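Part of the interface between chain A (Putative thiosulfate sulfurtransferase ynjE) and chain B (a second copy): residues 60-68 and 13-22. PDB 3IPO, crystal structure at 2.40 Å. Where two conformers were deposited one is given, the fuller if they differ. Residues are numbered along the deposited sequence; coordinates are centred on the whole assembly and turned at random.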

# COMPACT_ATOMS: atom_id res chain seq x y z
N MET A 60 -0.10 15.73 -9.38
CA MET A 60 0.34 14.67 -8.47
C MET A 60 1.30 15.21 -7.39
O MET A 60 2.43 15.57 -7.70
N SER A 61 0.83 15.31 -6.15
CA SER A 61 1.68 15.76 -5.06
C SER A 61 2.79 14.71 -4.85
O SER A 61 2.75 13.60 -5.44
N THR A 62 3.75 15.05 -4.00
CA THR A 62 4.80 14.10 -3.60
C THR A 62 4.23 12.77 -3.10
O THR A 62 4.66 11.70 -3.54
N GLU A 63 3.27 12.84 -2.17
CA GLU A 63 2.65 11.64 -1.62
C GLU A 63 1.80 10.89 -2.65
O GLU A 63 1.77 9.63 -2.64
N GLN A 64 1.18 11.60 -3.58
CA GLN A 64 0.44 10.86 -4.63
C GLN A 64 1.35 10.02 -5.51
O GLN A 64 1.03 8.84 -5.79
N LEU A 65 2.47 10.61 -5.92
CA LEU A 65 3.48 9.94 -6.73
C LEU A 65 4.10 8.74 -5.99
O LEU A 65 4.25 7.65 -6.58
N ASN A 66 4.45 8.95 -4.72
CA ASN A 66 4.98 7.88 -3.88
C ASN A 66 3.98 6.71 -3.80
O ASN A 66 4.37 5.53 -3.87
N ALA A 67 2.69 7.04 -3.69
CA ALA A 67 1.66 6.01 -3.61
C ALA A 67 1.54 5.27 -4.94
O ALA A 67 1.31 4.05 -4.98
N TRP A 68 1.65 6.02 -6.03
CA TRP A 68 1.55 5.43 -7.37
C TRP A 68 2.78 4.51 -7.60
O TRP A 68 2.66 3.41 -8.13
N LEU B 13 -7.44 8.16 2.39
CA LEU B 13 -6.00 8.17 2.11
C LEU B 13 -5.64 8.97 0.83
O LEU B 13 -4.67 9.72 0.84
N ASP B 14 -6.42 8.81 -0.25
CA ASP B 14 -6.22 9.55 -1.49
C ASP B 14 -6.16 11.06 -1.18
O ASP B 14 -5.31 11.79 -1.71
N GLN B 15 -7.09 11.51 -0.36
CA GLN B 15 -7.15 12.92 0.07
C GLN B 15 -5.96 13.33 0.94
O GLN B 15 -5.33 14.33 0.68
N LEU B 16 -5.62 12.51 1.91
CA LEU B 16 -4.48 12.79 2.78
C LEU B 16 -3.22 12.97 1.92
O LEU B 16 -2.45 13.92 2.11
N GLN B 17 -3.04 12.05 0.96
CA GLN B 17 -1.90 12.05 0.05
C GLN B 17 -1.88 13.25 -0.90
O GLN B 17 -0.85 13.88 -1.07
N GLN B 18 -3.02 13.59 -1.49
CA GLN B 18 -3.17 14.84 -2.26
C GLN B 18 -2.61 16.02 -1.46
O GLN B 18 -1.94 16.91 -2.02
N GLN B 19 -2.88 16.04 -0.17
CA GLN B 19 -2.49 17.18 0.68
C GLN B 19 -1.17 16.95 1.41
O GLN B 19 -0.82 17.71 2.30
N ASN B 20 -0.45 15.88 1.08
CA ASN B 20 0.83 15.63 1.72
C ASN B 20 0.71 15.60 3.23
O ASN B 20 1.62 16.07 3.91
N GLY B 21 -0.39 15.04 3.74
CA GLY B 21 -0.59 14.87 5.19
C GLY B 21 0.09 13.63 5.74
O GLY B 21 0.80 12.93 5.00
N LYS B 22 -0.12 13.39 7.03
CA LYS B 22 0.41 12.23 7.71
C LYS B 22 -0.66 11.31 8.33
O LYS B 22 -1.58 11.77 9.03

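The contact sets the first turn of helix 62-68 of chain A against the C-terminal end of helix 13-18 of chain B and the loop that follows. The axes approach to 8.1 Å with 128° between their N-to-C directions, and the two stretches bury 437 Å² together. The first-turn NH groups of chain A are taken up by side chains and a water, while the helix-end carbonyl Gln17(B) O accepts from Ser61(A) OG.

Ser61(A), the N-cap, points toward chain B with chi1 in p. Its OG plays both roles: Ser61(A) OG accepts from Gln64(A) N (3.0 Å, N-H...acceptor angle 158°) and donates to Gln17(B) O at 2.7 Å. Gln17(B) O also accepts from Asn20(B) N at 3.0 Å. A second bond joins the capping pair: Ser61(A) N donates to Gln64(A) OE1 over 2.9 Å at 165°.

Asn20(B) has chi1 in m, and its CA-to-CB bond runs sideways although its end comes nearer. Asn20(B) OD1 satisfies Glu63(A) N (3.1 Å, 161°). Water 1 is a shared acceptor, taking Asn20(B) ND2 at 2.9 Å and Thr62(A) N at 3.0 Å.

Gln64(A), m then t, starts sideways but extends over the chain B helix end, with Gln64(A) CD 3.6 Å from Gln18(B) CA and Gln64(A) CG 3.9 Å from Gln17(B) C. Both ends of its amide are satisfied. Gln64(A) NE2 donates to water 2 (3.1 Å), which donates to Asp14(B) O (2.9 Å); that carbonyl also accepts from Gln18(B) N within the helix. Gln64(A) OE1, besides its bond from Ser61(A) N, accepts from water 3 (2.8 Å), which in turn accepts from Gln18(B) NE2 at 2.9 Å. Gln18(B), t then m, has a CA-to-CB bond that points away overall, yet Gln18(B) CB lies 3.7 Å from Gln64(A) NE2, and water 3 adds a second link.

Glu63(A), m then t, points toward chain B and has the largest covered area, 98 Å². Its carboxylate reaches the loop backbone, where Glu63(A) OE2 stands 2.7 Å from Gly21(B) O, a separation that suggests a proton on the acid, though the coordinates do not settle it.

The side chain of Gln17(B), m then t, is buried and packs Gln17(B) CB 3.9 Å from Glu63(A) CB; Ala67(A) CB, pointing toward chain B, sits 3.5 Å from Gln17(B) OE1. Met60(A) points away, and Leu65(A) and Trp68(A) make no contact with this stretch.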

# COMPACT_ATOMS: atom_id res chain seq x y z
CB MET A 60 1.01 13.50 -9.23
CG MET A 60 0.04 12.77 -10.14
SD MET A 60 0.84 11.53 -11.15
CE MET A 60 0.99 10.20 -9.96
CB SER A 61 0.85 15.85 -3.80
OG SER A 61 0.53 14.52 -3.35
CB THR A 62 5.68 14.74 -2.52
OG1 THR A 62 6.17 15.97 -3.02
CG2 THR A 62 6.88 13.83 -2.14
CB GLU A 63 1.89 11.96 -0.34
CG GLU A 63 2.82 12.39 0.79
CD GLU A 63 2.10 12.50 2.12
OE1 GLU A 63 0.92 12.06 2.19
OE2 GLU A 63 2.68 13.05 3.09
CB GLN A 64 -0.45 11.76 -5.47
CG GLN A 64 -1.58 12.30 -4.68
CD GLN A 64 -2.42 13.28 -5.45
OE1 GLN A 64 -1.92 14.28 -5.98
NE2 GLN A 64 -3.71 13.01 -5.51
CB LEU A 65 4.57 10.93 -7.23
CG LEU A 65 5.63 10.29 -8.14
CD1 LEU A 65 4.98 9.52 -9.30
CD2 LEU A 65 6.59 11.34 -8.67
CB ASN A 66 5.32 8.44 -2.48
CG ASN A 66 6.15 7.49 -1.67
OD1 ASN A 66 7.13 6.94 -2.15
ND2 ASN A 66 5.77 7.29 -0.41
CB ALA A 67 0.31 6.60 -3.21
CB TRP A 68 1.43 6.54 -8.42
CG TRP A 68 1.26 6.04 -9.84
CD1 TRP A 68 0.08 5.96 -10.55
CD2 TRP A 68 2.31 5.60 -10.73
NE1 TRP A 68 0.34 5.45 -11.81
CE2 TRP A 68 1.69 5.21 -11.94
CE3 TRP A 68 3.71 5.49 -10.61
CZ2 TRP A 68 2.44 4.71 -13.05
CZ3 TRP A 68 4.46 4.99 -11.71
CH2 TRP A 68 3.81 4.60 -12.92
CB LEU B 13 -5.43 6.76 2.05
CG LEU B 13 -3.88 6.66 1.93
CD1 LEU B 13 -3.15 7.10 3.19
CD2 LEU B 13 -3.52 5.23 1.59
CB ASP B 14 -7.33 9.30 -2.55
CG ASP B 14 -7.29 7.88 -3.20
OD1 ASP B 14 -6.40 7.00 -2.88
OD2 ASP B 14 -8.21 7.66 -4.08
CB GLN B 15 -8.49 13.24 0.75
CG GLN B 15 -9.64 13.44 -0.25
CD GLN B 15 -11.03 13.35 0.41
OE1 GLN B 15 -11.18 12.84 1.52
NE2 GLN B 15 -12.04 13.85 -0.30
CB LEU B 16 -4.28 11.68 3.80
CG LEU B 16 -3.29 11.95 4.91
CD1 LEU B 16 -3.82 13.06 5.84
CD2 LEU B 16 -3.06 10.65 5.69
CB GLN B 17 -1.80 10.69 -0.69
CG GLN B 17 -1.45 9.55 0.25
CD GLN B 17 -1.56 8.16 -0.41
OE1 GLN B 17 -2.29 7.98 -1.39
NE2 GLN B 17 -0.81 7.19 0.14
CB GLN B 18 -4.66 15.09 -2.60
CG GLN B 18 -4.97 16.05 -3.79
CD GLN B 18 -4.67 17.55 -3.46
OE1 GLN B 18 -5.03 18.04 -2.38
NE2 GLN B 18 -4.02 18.27 -4.40
CB GLN B 19 -3.60 17.48 1.69
CG GLN B 19 -4.86 18.06 1.03
CD GLN B 19 -6.14 17.90 1.88
OE1 GLN B 19 -7.18 17.39 1.40
NE2 GLN B 19 -6.07 18.35 3.13
CB ASN B 20 1.88 16.70 1.31
CG ASN B 20 2.44 16.48 -0.06
OD1 ASN B 20 2.40 15.33 -0.57
ND2 ASN B 20 2.98 17.54 -0.69
CB LYS B 22 1.31 12.70 8.84
CG LYS B 22 2.75 12.45 8.52
CD LYS B 22 3.39 13.68 7.97
CE LYS B 22 4.92 13.62 8.15
NZ LYS B 22 5.49 14.99 7.98
O HOH W 1 3.81 17.96 -3.46
O HOH W 2 -5.07 10.53 -4.29
O HOH W 3 -2.37 17.03 -6.40